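Long-range contacts in antisigma-factor antagonist STAS (PDB 3LKL), which probably transports sulfate or a related anion across the membrane, this C-terminal STAS domain being likely to have a regulatory part: residues Phe4-Glu9 with Tyr19-Gln24; Thr47-Arg52 with Arg79-Asn84; Ala35-Arg40 with Asp65-Lys70. One frame throughout, in Å; residues are numbered along the deposited sequence.

Contact 1: residues Phe4-Glu9 with Tyr19-Gln24; sequences FAVSSE and YRVEGQ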
ATOM      1  N   PHE A   4      -8.173  -3.075   0.649  1.00 16.17           N
ATOM      2  CA  PHE A   4      -7.459  -4.019  -0.126  1.00 15.66           C
ATOM      3  C   PHE A   4      -8.226  -4.360  -1.409  1.00 15.36           C
ATOM      4  O   PHE A   4      -9.402  -4.470  -1.409  1.00 14.22           O
ATOM      5  CB  PHE A   4      -7.221  -5.206   0.762  1.00 16.56           C
ATOM      6  CG  PHE A   4      -6.624  -6.338   0.097  1.00 17.03           C
ATOM      7  CD1 PHE A   4      -5.334  -6.315  -0.268  1.00 23.48           C
ATOM      8  CD2 PHE A   4      -7.357  -7.441  -0.154  1.00 20.67           C
ATOM      9  CE1 PHE A   4      -4.794  -7.356  -0.880  1.00 23.93           C
ATOM     10  CE2 PHE A   4      -6.828  -8.474  -0.768  1.00 20.78           C
ATOM     11  CZ  PHE A   4      -5.541  -8.439  -1.131  1.00 23.27           C
ATOM     12  N   ALA A   5      -7.513  -4.481  -2.499  1.00 15.03           N
ATOM     13  CA  ALA A   5      -8.087  -4.818  -3.779  1.00 16.22           C
ATOM     14  C   ALA A   5      -7.092  -5.500  -4.677  1.00 15.89           C
ATOM     15  O   ALA A   5      -5.994  -5.090  -4.780  1.00 16.23           O
ATOM     16  CB  ALA A   5      -8.612  -3.631  -4.447  1.00 15.11           C
ATOM     17  N   VAL A   6      -7.520  -6.554  -5.327  1.00 15.88           N
ATOM     18  CA  VAL A   6      -6.715  -7.246  -6.345  1.00 14.69           C
ATOM     19  C   VAL A   6      -7.501  -7.280  -7.679  1.00 15.14           C
ATOM     20  O   VAL A   6      -8.706  -7.610  -7.656  1.00 14.04           O
ATOM     21  CB  VAL A   6      -6.460  -8.713  -5.999  1.00 15.07           C
ATOM     22  CG1 VAL A   6      -5.571  -9.363  -7.078  1.00 13.81           C
ATOM     23  CG2 VAL A   6      -5.781  -8.866  -4.654  1.00  7.47           C
ATOM     24  N   SER A   7      -6.839  -6.907  -8.793  1.00 14.72           N
ATOM     25  CA  SER A   7      -7.344  -7.212 -10.122  1.00 15.91           C
ATOM     26  C   SER A   7      -6.314  -7.997 -10.950  1.00 15.52           C
ATOM     27  O   SER A   7      -5.151  -8.131 -10.575  1.00 14.02           O
ATOM     28  CB  SER A   7      -7.794  -5.945 -10.854  1.00 15.85           C
ATOM     29  OG  SER A   7      -6.701  -5.041 -11.009  1.00 12.36           O
ATOM     30  N   SER A   8      -6.745  -8.538 -12.082  1.00 14.60           N
ATOM     31  CA  SER A   8      -5.770  -9.207 -12.932  1.00 15.61           C
ATOM     32  C   SER A   8      -6.048  -8.937 -14.404  1.00 14.82           C
ATOM     33  O   SER A   8      -7.120  -8.533 -14.778  1.00 14.44           O
ATOM     34  CB  SER A   8      -5.728 -10.716 -12.649  1.00 14.38           C
ATOM     35  OG  SER A   8      -6.863 -11.358 -13.231  1.00 15.50           O
ATOM     36  N   GLU A   9      -5.034  -9.121 -15.202  1.00 15.81           N
ATOM     37  CA  GLU A   9      -5.137  -9.073 -16.610  1.00 16.77           C
ATOM     38  C   GLU A   9      -4.481 -10.286 -17.249  1.00 15.40           C
ATOM     39  O   GLU A   9      -3.372 -10.617 -16.952  1.00 14.71           O
ATOM     40  CB  GLU A   9      -4.498  -7.814 -17.132  1.00 18.02           C
ATOM     41  CG  GLU A   9      -4.662  -7.665 -18.605  1.00 25.74           C
ATOM     42  CD  GLU A   9      -3.882  -6.509 -19.199  1.00 32.10           C
ATOM     43  OE1 GLU A   9      -3.830  -5.454 -18.563  1.00 37.55           O
ATOM     44  OE2 GLU A   9      -3.318  -6.651 -20.294  1.00 35.92           O
ATOM     45  N   TYR A  19      -1.533 -10.210 -11.717  1.00 10.38           N
ATOM     46  CA  TYR A  19      -2.359  -9.752 -10.611  1.00 10.40           C
ATOM     47  C   TYR A  19      -1.844  -8.407 -10.087  1.00 11.14           C
ATOM     48  O   TYR A  19      -0.676  -8.298  -9.781  1.00 11.38           O
ATOM     49  CB  TYR A  19      -2.339 -10.759  -9.475  1.00 11.07           C
ATOM     50  CG  TYR A  19      -3.102 -12.012  -9.788  1.00  9.20           C
ATOM     51  CD1 TYR A  19      -2.482 -13.096 -10.372  1.00  9.03           C
ATOM     52  CD2 TYR A  19      -4.454 -12.115  -9.443  1.00  6.64           C
ATOM     53  CE1 TYR A  19      -3.229 -14.249 -10.668  1.00  7.20           C
ATOM     54  CE2 TYR A  19      -5.212 -13.217  -9.798  1.00  4.79           C
ATOM     55  CZ  TYR A  19      -4.584 -14.300 -10.365  1.00  2.36           C
ATOM     56  OH  TYR A  19      -5.341 -15.417 -10.652  1.00  3.19           O
ATOM     57  N   ARG A  20      -2.734  -7.416  -9.928  1.00 11.55           N
ATOM     58  CA  ARG A  20      -2.366  -6.082  -9.411  1.00 12.14           C
ATOM     59  C   ARG A  20      -2.956  -5.955  -8.026  1.00 12.67           C
ATOM     60  O   ARG A  20      -4.175  -6.000  -7.865  1.00 12.16           O
ATOM     61  CB  ARG A  20      -2.971  -5.008 -10.306  1.00 15.27           C
ATOM     62  CG  ARG A  20      -2.570  -3.584 -10.006  1.00 20.95           C
ATOM     63  CD  ARG A  20      -3.177  -2.636 -11.008  1.00 27.34           C
ATOM     64  NE  ARG A  20      -2.417  -2.625 -12.260  1.00 33.23           N
ATOM     65  CZ  ARG A  20      -2.767  -1.931 -13.349  1.00 39.52           C
ATOM     66  NH1 ARG A  20      -2.011  -1.969 -14.451  1.00 40.38           N
ATOM     67  NH2 ARG A  20      -3.882  -1.194 -13.351  1.00 42.44           N
ATOM     68  N   VAL A  21      -2.074  -5.890  -7.013  1.00 11.59           N
ATOM     69  CA  VAL A  21      -2.442  -5.814  -5.623  1.00 12.32           C
ATOM     70  C   VAL A  21      -2.228  -4.378  -5.174  1.00 12.18           C
ATOM     71  O   VAL A  21      -1.132  -3.806  -5.340  1.00 13.17           O
ATOM     72  CB  VAL A  21      -1.594  -6.727  -4.759  1.00 10.40           C
ATOM     73  CG1 VAL A  21      -2.147  -6.723  -3.257  1.00 12.88           C
ATOM     74  CG2 VAL A  21      -1.625  -8.127  -5.277  1.00 13.77           C
ATOM     75  N   GLU A  22      -3.298  -3.812  -4.637  1.00 13.43           N
ATOM     76  CA  GLU A  22      -3.380  -2.422  -4.199  1.00 14.47           C
ATOM     77  C   GLU A  22      -3.882  -2.352  -2.787  1.00 15.63           C
ATOM     78  O   GLU A  22      -4.832  -3.049  -2.432  1.00 16.65           O
ATOM     79  CB  GLU A  22      -4.389  -1.645  -5.058  1.00 15.43           C
ATOM     80  CG  GLU A  22      -3.954  -1.630  -6.501  1.00 19.09           C
ATOM     81  CD  GLU A  22      -4.833  -0.793  -7.439  1.00 21.84           C
ATOM     82  OE1 GLU A  22      -5.223  -1.361  -8.491  1.00 20.22           O
ATOM     83  OE2 GLU A  22      -5.077   0.411  -7.135  1.00 20.30           O
ATOM     84  N   GLY A  23      -3.258  -1.487  -1.978  1.00 15.95           N
ATOM     85  CA  GLY A  23      -3.784  -1.165  -0.645  1.00 15.24           C
ATOM     86  C   GLY A  23      -3.058  -1.904   0.437  1.00 14.41           C
ATOM     87  O   GLY A  23      -1.843  -2.106   0.337  1.00 13.34           O
ATOM     88  N   GLN A  24      -3.799  -2.379   1.431  1.00 13.40           N
ATOM     89  CA  GLN A  24      -3.147  -2.760   2.700  1.00 14.64           C
ATOM     90  C   GLN A  24      -3.197  -4.258   2.998  1.00 14.24           C
ATOM     91  O   GLN A  24      -4.276  -4.813   3.152  1.00 15.45           O
ATOM     92  CB  GLN A  24      -3.838  -2.016   3.850  1.00 13.85           C
ATOM     93  CG  GLN A  24      -4.120  -0.516   3.653  1.00 14.02           C
ATOM     94  CD  GLN A  24      -2.944   0.284   3.130  1.00 11.43           C
ATOM     95  OE1 GLN A  24      -1.796   0.024   3.436  1.00  8.14           O
ATOM     96  NE2 GLN A  24      -3.248   1.251   2.304  1.00 10.64           N
TER
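V6 and S8 meet the Y19 ring in different ways. V6 CG1, anti to its backbone N (chi1 -178°), comes in at the ring's edge near its plane, 3.8 Å from Y19 CD2. S8 CB lies over one face, 4.0 Å from the centroid of the Y19 ring and offset toward the rim, a CH-pi contact. At the far end of the ring, Y19 OH is hydrogen-bonded to the backbone N of D38. On the sheet face that carries V6, S8, Y19 and V21, V6 CG2 approaches V21 CG2 at 4.3 Å. Strands 4-10 and 16-22 form a beta hairpin at the border of the STAS sheet, antiparallel at 161°. The hydrogen-bonded pairs are A5 with E22 and S7 with R20, each joined by two backbone bonds; the short one, R20 N to S7 O at 2.6 Å, is nearly straight. A5, S7, R20 and E22 turn their side chains to the other face, where S7 OG rests 3.8 Å from R20 CB. At the opposite end, with F4 CG anti to the backbone N (chi1 174°), F4 and V21 cross obliquely, F4 CE1 3.6 Å from V21 CG1. An alanine in place of F4 would probably open a gap beside V21 at the end of the pairing. The side-chain amide of Q24 turns away, and NE2 is hydrogen-bonded to D65 and Q62 of the second subunit.

Contact 2: residues Thr47-Arg52 with Arg79-Asn84; sequences TIDVSR and RIVGMN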
ATOM      1  N   THR A  47       2.532 -12.916 -12.759  1.00 11.10           N
ATOM      2  CA  THR A  47       3.120 -11.820 -12.064  1.00 10.66           C
ATOM      3  C   THR A  47       2.216 -11.369 -10.993  1.00 10.86           C
ATOM      4  O   THR A  47       1.025 -11.180 -11.224  1.00 11.71           O
ATOM      5  CB  THR A  47       3.436 -10.663 -13.032  1.00 13.66           C
ATOM      6  OG1 THR A  47       4.337 -11.173 -14.002  1.00 12.25           O
ATOM      7  CG2 THR A  47       4.128  -9.492 -12.315  1.00 13.59           C
ATOM      8  N   ILE A  48       2.743 -11.292  -9.770  1.00 11.41           N
ATOM      9  CA  ILE A  48       2.056 -10.662  -8.653  1.00 10.98           C
ATOM     10  C   ILE A  48       2.717  -9.305  -8.437  1.00 12.58           C
ATOM     11  O   ILE A  48       3.857  -9.251  -7.988  1.00 11.21           O
ATOM     12  CB  ILE A  48       2.122 -11.586  -7.429  1.00 10.74           C
ATOM     13  CG1 ILE A  48       1.596 -12.993  -7.824  1.00  9.39           C
ATOM     14  CG2 ILE A  48       1.316 -11.068  -6.240  1.00  9.31           C
ATOM     15  CD1 ILE A  48       1.747 -13.958  -6.667  1.00 11.80           C
ATOM     16  N   ASP A  49       2.019  -8.250  -8.773  1.00 11.99           N
ATOM     17  CA  ASP A  49       2.519  -6.907  -8.635  1.00 12.19           C
ATOM     18  C   ASP A  49       1.981  -6.278  -7.368  1.00 10.99           C
ATOM     19  O   ASP A  49       0.844  -5.948  -7.281  1.00  8.48           O
ATOM     20  CB  ASP A  49       2.147  -6.114  -9.876  1.00 12.74           C
ATOM     21  CG  ASP A  49       2.594  -4.674  -9.840  1.00 14.08           C
ATOM     22  OD1 ASP A  49       3.022  -4.161  -8.847  1.00 15.40           O
ATOM     23  OD2 ASP A  49       2.500  -4.030 -10.842  1.00 13.66           O
ATOM     24  N   VAL A  50       2.837  -6.143  -6.382  1.00  9.73           N
ATOM     25  CA  VAL A  50       2.459  -5.551  -5.111  1.00 10.20           C
ATOM     26  C   VAL A  50       2.956  -4.063  -4.956  1.00 10.95           C
ATOM     27  O   VAL A  50       2.904  -3.524  -3.822  1.00 11.23           O
ATOM     28  CB  VAL A  50       2.974  -6.409  -3.940  1.00  9.56           C
ATOM     29  CG1 VAL A  50       2.254  -7.755  -3.927  1.00  8.70           C
ATOM     30  CG2 VAL A  50       4.507  -6.632  -4.027  1.00  9.23           C
ATOM     31  N   SER A  51       3.414  -3.438  -6.060  1.00 11.03           N
ATOM     32  CA  SER A  51       3.963  -2.071  -6.052  1.00 13.02           C
ATOM     33  C   SER A  51       3.034  -1.023  -5.453  1.00 14.22           C
ATOM     34  O   SER A  51       3.529  -0.106  -4.776  1.00 14.64           O
ATOM     35  CB  SER A  51       4.511  -1.626  -7.421  1.00 13.14           C
ATOM     36  OG  SER A  51       3.516  -1.672  -8.440  1.00 16.20           O
ATOM     37  N   ARG A  52       1.707  -1.230  -5.549  1.00 13.69           N
ATOM     38  CA  ARG A  52       0.744  -0.290  -5.013  1.00 14.28           C
ATOM     39  C   ARG A  52       0.208  -0.700  -3.656  1.00 13.73           C
ATOM     40  O   ARG A  52      -0.891  -0.293  -3.278  1.00 13.45           O
ATOM     41  CB  ARG A  52      -0.463  -0.188  -5.970  1.00 15.31           C
ATOM     42  CG  ARG A  52      -0.155   0.463  -7.299  1.00 18.41           C
ATOM     43  CD  ARG A  52      -1.066  -0.038  -8.447  1.00 22.87           C
ATOM     44  NE  ARG A  52      -0.456   0.301  -9.746  1.00 26.42           N
ATOM     45  CZ  ARG A  52       0.295  -0.525 -10.489  1.00 25.58           C
ATOM     46  NH1 ARG A  52       0.541  -1.761 -10.102  1.00 25.85           N
ATOM     47  NH2 ARG A  52       0.814  -0.112 -11.630  1.00 25.47           N
ATOM     48  N   ARG A  79       6.789 -14.282 -10.924  1.00 13.41           N
ATOM     49  CA  ARG A  79       7.534 -13.078 -10.627  1.00 15.38           C
ATOM     50  C   ARG A  79       6.745 -12.192  -9.674  1.00 13.85           C
ATOM     51  O   ARG A  79       5.538 -12.062  -9.811  1.00 14.15           O
ATOM     52  CB  ARG A  79       7.674 -12.259 -11.903  1.00 16.04           C
ATOM     53  CG  ARG A  79       8.903 -12.490 -12.612  1.00 21.95           C
ATOM     54  CD  ARG A  79       9.633 -11.067 -12.814  1.00 31.58           C
ATOM     55  NE  ARG A  79       9.006 -10.263 -13.866  1.00 34.95           N
ATOM     56  CZ  ARG A  79       9.386  -9.046 -14.254  1.00 37.50           C
ATOM     57  NH1 ARG A  79      10.381  -8.387 -13.643  1.00 39.23           N
ATOM     58  NH2 ARG A  79       8.740  -8.470 -15.266  1.00 38.93           N
ATOM     59  N   ILE A  80       7.443 -11.514  -8.787  1.00 12.58           N
ATOM     60  CA  ILE A  80       6.846 -10.549  -7.888  1.00 11.73           C
ATOM     61  C   ILE A  80       7.397  -9.238  -8.371  1.00 10.58           C
ATOM     62  O   ILE A  80       8.573  -9.119  -8.588  1.00  9.16           O
ATOM     63  CB  ILE A  80       7.202 -10.851  -6.413  1.00 11.51           C
ATOM     64  CG1 ILE A  80       6.578 -12.174  -6.006  1.00 15.24           C
ATOM     65  CG2 ILE A  80       6.591  -9.771  -5.408  1.00 13.49           C
ATOM     66  CD1 ILE A  80       6.773 -12.460  -4.491  1.00 21.49           C
ATOM     67  N   VAL A  81       6.562  -8.275  -8.526  1.00 10.10           N
ATOM     68  CA  VAL A  81       7.008  -7.002  -8.902  1.00 11.05           C
ATOM     69  C   VAL A  81       6.634  -6.071  -7.782  1.00 11.83           C
ATOM     70  O   VAL A  81       5.558  -6.124  -7.301  1.00 11.83           O
ATOM     71  CB  VAL A  81       6.326  -6.645 -10.179  1.00 10.94           C
ATOM     72  CG1 VAL A  81       6.336  -5.196 -10.409  1.00 15.35           C
ATOM     73  CG2 VAL A  81       6.933  -7.373 -11.282  1.00  9.91           C
ATOM     74  N   GLY A  82       7.566  -5.259  -7.329  1.00 12.42           N
ATOM     75  CA  GLY A  82       7.271  -4.184  -6.357  1.00 11.08           C
ATOM     76  C   GLY A  82       7.485  -4.585  -4.905  1.00 11.66           C
ATOM     77  O   GLY A  82       7.043  -3.896  -3.979  1.00 12.69           O
HETATM   78  N   MSE A  83       8.132  -5.706  -4.684  1.00 11.77           N
HETATM   79  CA  MSE A  83       8.276  -6.268  -3.363  1.00 12.80           C
HETATM   80  C   MSE A  83       8.988  -5.276  -2.486  1.00 13.43           C
HETATM   81  O   MSE A  83       8.617  -5.110  -1.344  1.00 15.71           O
HETATM   82  CB  MSE A  83       9.143  -7.504  -3.457  1.00 12.11           C
HETATM   83  CG  MSE A  83       9.430  -8.111  -2.097  1.00 16.11           C
HETATM   84 SE   MSE A  83       7.806  -8.654  -1.164  0.75 25.78          SE
HETATM   85  CE  MSE A  83       8.475 -10.476  -0.749  1.00 22.04           C
ATOM     86  N   ASN A  84       9.996  -4.597  -3.049  1.00 15.76           N
ATOM     87  CA  ASN A  84      10.788  -3.604  -2.282  1.00 17.50           C
ATOM     88  C   ASN A  84       9.943  -2.461  -1.757  1.00 17.43           C
ATOM     89  O   ASN A  84      10.003  -2.165  -0.569  1.00 16.03           O
ATOM     90  CB  ASN A  84      12.067  -3.072  -2.990  1.00 16.87           C
ATOM     91  CG  ASN A  84      11.865  -2.645  -4.500  1.00 21.16           C
ATOM     92  OD1 ASN A  84      12.841  -2.215  -5.149  1.00 21.92           O
ATOM     93  ND2 ASN A  84      10.655  -2.768  -5.039  1.00 17.89           N
TER
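The D49 carboxylate lies against V81, whose CG1 is 3.8 Å from D49 OD1. The other branch, V81 CG2, sits over the centre of one face of the R79 guanidinium and touches T47 CG2 at 3.7 Å. The R52 guanidinium offers its edge: NH1 makes a salt bridge of 3.1 Å to D49 OD2, which lies in the guanidinium plane, yet NH1 meets OD2 from well above the carboxylate plane (58° out of it). D49 OD1 accepts twice, from S51 N at 2.9 Å, closing an Asx turn, and from S51 OG at 2.6 Å through its syn lone pair. Alongside, strands 47-50 and 79-81 run parallel at 19°, joined by three backbone bonds; with helix 58-73 they form a beta-alpha-beta crossover. I48 and I80 point to the other face, under L64 of that helix; at the end of the pairing V50 CG2 comes 4.0 Å from I80 CG2. At G82, the N-cap of helix 83-92, a CB would clash 2.5 Å from S51 N, and the backbone angles themselves call for glycine. With two donors on OD1 and an arginine on OD2, the D49 carboxylate would be expected to stay ionised, its bonds tying it to the corner at 51-52.

Contact 3: residues Ala35-Arg40 with Asp65-Lys70; sequences AAFDFR and DMAVLK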
ATOM      1  N   ALA A  35      -7.810 -15.665  -1.544  1.00 10.21           N
ATOM      2  CA  ALA A  35      -8.993 -15.891  -2.400  1.00 11.38           C
ATOM      3  C   ALA A  35      -8.969 -15.170  -3.738  1.00 13.48           C
ATOM      4  O   ALA A  35      -9.695 -15.524  -4.642  1.00 13.35           O
ATOM      5  CB  ALA A  35     -10.223 -15.521  -1.671  1.00 11.14           C
ATOM      6  N   ALA A  36      -8.136 -14.153  -3.898  1.00 14.64           N
ATOM      7  CA  ALA A  36      -8.133 -13.435  -5.187  1.00 14.55           C
ATOM      8  C   ALA A  36      -7.457 -14.202  -6.356  1.00 14.82           C
ATOM      9  O   ALA A  36      -7.752 -13.936  -7.539  1.00 15.53           O
ATOM     10  CB  ALA A  36      -7.545 -11.996  -4.971  1.00 14.45           C
ATOM     11  N   PHE A  37      -6.628 -15.199  -6.054  1.00 13.65           N
ATOM     12  CA  PHE A  37      -5.840 -15.908  -7.024  1.00 12.37           C
ATOM     13  C   PHE A  37      -6.569 -17.186  -7.425  1.00 13.14           C
ATOM     14  O   PHE A  37      -7.166 -17.858  -6.550  1.00 13.17           O
ATOM     15  CB  PHE A  37      -4.549 -16.329  -6.371  1.00 12.50           C
ATOM     16  CG  PHE A  37      -3.692 -15.174  -5.934  1.00 10.93           C
ATOM     17  CD1 PHE A  37      -3.091 -14.354  -6.872  1.00  6.87           C
ATOM     18  CD2 PHE A  37      -3.513 -14.889  -4.605  1.00 14.32           C
ATOM     19  CE1 PHE A  37      -2.321 -13.288  -6.499  1.00  6.62           C
ATOM     20  CE2 PHE A  37      -2.686 -13.832  -4.197  1.00 12.00           C
ATOM     21  CZ  PHE A  37      -2.119 -13.005  -5.152  1.00 13.31           C
ATOM     22  N   ASP A  38      -6.519 -17.492  -8.708  1.00 11.67           N
ATOM     23  CA  ASP A  38      -6.993 -18.773  -9.250  1.00 12.46           C
ATOM     24  C   ASP A  38      -5.781 -19.676  -9.492  1.00 11.31           C
ATOM     25  O   ASP A  38      -5.114 -19.685 -10.542  1.00  9.65           O
ATOM     26  CB  ASP A  38      -7.793 -18.521 -10.484  1.00 12.86           C
ATOM     27  CG  ASP A  38      -8.351 -19.773 -11.109  1.00 17.75           C
ATOM     28  OD1 ASP A  38      -8.266 -20.881 -10.497  1.00 23.32           O
ATOM     29  OD2 ASP A  38      -8.856 -19.608 -12.252  1.00 19.82           O
ATOM     30  N   PHE A  39      -5.481 -20.404  -8.435  1.00 12.05           N
ATOM     31  CA  PHE A  39      -4.278 -21.194  -8.359  1.00 15.42           C
ATOM     32  C   PHE A  39      -4.155 -22.288  -9.396  1.00 17.20           C
ATOM     33  O   PHE A  39      -3.019 -22.563  -9.893  1.00 19.81           O
ATOM     34  CB  PHE A  39      -4.085 -21.712  -6.948  1.00 15.14           C
ATOM     35  CG  PHE A  39      -3.617 -20.656  -5.998  1.00 13.14           C
ATOM     36  CD1 PHE A  39      -2.449 -19.950  -6.271  1.00 14.00           C
ATOM     37  CD2 PHE A  39      -4.315 -20.356  -4.864  1.00 15.01           C
ATOM     38  CE1 PHE A  39      -2.010 -18.998  -5.463  1.00 11.15           C
ATOM     39  CE2 PHE A  39      -3.874 -19.395  -3.989  1.00 15.69           C
ATOM     40  CZ  PHE A  39      -2.701 -18.698  -4.283  1.00 15.95           C
ATOM     41  N   ARG A  40      -5.274 -22.831  -9.844  1.00 17.65           N
ATOM     42  CA  ARG A  40      -5.159 -23.956 -10.747  1.00 19.09           C
ATOM     43  C   ARG A  40      -5.489 -23.569 -12.170  1.00 19.78           C
ATOM     44  O   ARG A  40      -5.718 -24.433 -12.984  1.00 18.91           O
ATOM     45  CB  ARG A  40      -6.029 -25.091 -10.260  1.00 19.45           C
ATOM     46  CG  ARG A  40      -5.662 -25.594  -8.794  1.00 22.76           C
ATOM     47  CD  ARG A  40      -6.848 -26.308  -8.096  1.00 27.51           C
ATOM     48  NE  ARG A  40      -8.042 -25.462  -8.274  1.00 31.65           N
ATOM     49  CZ  ARG A  40      -9.176 -25.525  -7.587  1.00 34.54           C
ATOM     50  NH1 ARG A  40      -9.354 -26.392  -6.578  1.00 35.38           N
ATOM     51  NH2 ARG A  40     -10.146 -24.675  -7.925  1.00 34.67           N
ATOM     52  N   ASP A  65       4.418 -15.494   0.068  1.00 10.97           N
ATOM     53  CA  ASP A  65       5.382 -16.557  -0.297  1.00 11.26           C
ATOM     54  C   ASP A  65       4.604 -17.861  -0.557  1.00  9.72           C
ATOM     55  O   ASP A  65       4.920 -18.614  -1.424  1.00  9.26           O
ATOM     56  CB  ASP A  65       6.314 -16.848   0.866  1.00 12.45           C
ATOM     57  CG  ASP A  65       7.401 -15.741   1.077  1.00 16.70           C
ATOM     58  OD1 ASP A  65       7.714 -14.993   0.107  1.00 19.14           O
ATOM     59  OD2 ASP A  65       7.950 -15.676   2.218  1.00 18.74           O
HETATM   60  N   MSE A  66       3.575 -18.121   0.214  1.00 10.26           N
HETATM   61  CA  MSE A  66       2.719 -19.284  -0.109  1.00 10.31           C
HETATM   62  C   MSE A  66       2.056 -19.205  -1.482  1.00  9.40           C
HETATM   63  O   MSE A  66       2.090 -20.191  -2.227  1.00  9.13           O
HETATM   64  CB  MSE A  66       1.642 -19.498   0.952  1.00 10.97           C
HETATM   65  CG  MSE A  66       2.098 -20.595   2.015  1.00 16.98           C
HETATM   66 SE   MSE A  66       0.810 -20.735   3.506  0.70 20.86          SE
HETATM   67  CE  MSE A  66      -0.672 -20.404   2.400  1.00 10.60           C
ATOM     68  N   ALA A  67       1.462 -18.051  -1.807  1.00  7.85           N
ATOM     69  CA  ALA A  67       0.869 -17.811  -3.122  1.00  7.26           C
ATOM     70  C   ALA A  67       1.924 -18.156  -4.200  1.00  8.97           C
ATOM     71  O   ALA A  67       1.655 -18.917  -5.117  1.00  8.89           O
ATOM     72  CB  ALA A  67       0.340 -16.260  -3.264  1.00  5.28           C
ATOM     73  N   VAL A  68       3.144 -17.599  -4.072  1.00  9.28           N
ATOM     74  CA  VAL A  68       4.233 -17.855  -5.015  1.00  8.64           C
ATOM     75  C   VAL A  68       4.504 -19.372  -5.125  1.00 10.67           C
ATOM     76  O   VAL A  68       4.546 -19.933  -6.228  1.00  8.91           O
ATOM     77  CB  VAL A  68       5.492 -17.048  -4.629  1.00 10.36           C
ATOM     78  CG1 VAL A  68       6.760 -17.580  -5.435  1.00 10.65           C
ATOM     79  CG2 VAL A  68       5.156 -15.512  -4.785  1.00  9.86           C
ATOM     80  N   LEU A  69       4.581 -20.058  -3.997  1.00 10.34           N
ATOM     81  CA  LEU A  69       4.915 -21.487  -4.050  1.00 11.64           C
ATOM     82  C   LEU A  69       3.763 -22.306  -4.663  1.00 11.85           C
ATOM     83  O   LEU A  69       4.004 -23.273  -5.394  1.00 11.10           O
ATOM     84  CB  LEU A  69       5.287 -22.011  -2.624  1.00 12.99           C
ATOM     85  CG  LEU A  69       6.657 -21.515  -2.099  1.00 15.50           C
ATOM     86  CD1 LEU A  69       6.690 -21.398  -0.510  1.00 17.46           C
ATOM     87  CD2 LEU A  69       7.789 -22.382  -2.658  1.00 16.65           C
ATOM     88  N   LYS A  70       2.528 -21.906  -4.383  1.00 12.43           N
ATOM     89  CA  LYS A  70       1.376 -22.602  -4.904  1.00 11.85           C
ATOM     90  C   LYS A  70       1.375 -22.440  -6.463  1.00 11.46           C
ATOM     91  O   LYS A  70       1.225 -23.451  -7.164  1.00  9.77           O
ATOM     92  CB  LYS A  70       0.148 -22.117  -4.211  1.00 11.66           C
ATOM     93  CG  LYS A  70      -1.206 -22.799  -4.522  1.00 16.13           C
ATOM     94  CD  LYS A  70      -1.235 -24.379  -4.600  1.00 20.20           C
ATOM     95  CE  LYS A  70      -2.723 -24.929  -4.695  1.00 26.22           C
ATOM     96  NZ  LYS A  70      -2.979 -26.029  -5.744  1.00 27.00           N
TER
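This is a mainly apolar contact between the loop that follows helix 30-35 and one side of helix 58-73. Its centre is the F39 ring, which is covered on both faces. K70 CG lies over one face as a CH-pi contact, 3.7 Å from the centroid of the F39 ring and 21° off the normal, while F37 CB lies on the opposite face at 3.6 Å from the F39 plane. With CG anti to the backbone N (chi1 -175°), that methylene of K70 comes over the ring; the bend at chi2 (44°) turns the rest of the chain past F39 CB. A67 CB touches both phenylalanines, 4.0 Å from F37 CE2 and from F39 CZ. The charged end of K70 passes beyond the ring: NZ forms a salt bridge with E74, just past the end of helix 58-73, and lies 4.1 Å from R40 CG. R40 NE stays 5.7 Å from K70 NZ, so the two positive groups do not meet, and E74 would probably offset the lysine's charge. Around this core, F39 also meets F71 of helix 58-73 and M34 of helix 30-35, while F37 turns edge-to-face to F33 of that helix and to Y19 of strand 16-22, so the loop is wedged between helix 58-73 and the sheet.

From the N terminus, contact 1 closes first, as the hairpin 4-9/19-24, before either of the others opens. Contact 3 opens next, at 35-40, and contact 2 opens at 47-52 before 65-70 returns to complete contact 3; 79-84 then completes contact 2, so these two cross along the chain. Contacts 1 and 2 belong to one sheet, because strands 16-22 and 45-50 are neighbours in it: Y19 N lies 2.8 Å from T47 O, and Y19 O 2.9 Å from D49 N, both probable hydrogen bonds. The segments of contact 3 also reach the sheet: V68 packs on I80 and I48, and F37 on I48. A36 packs on V6 in contact 1.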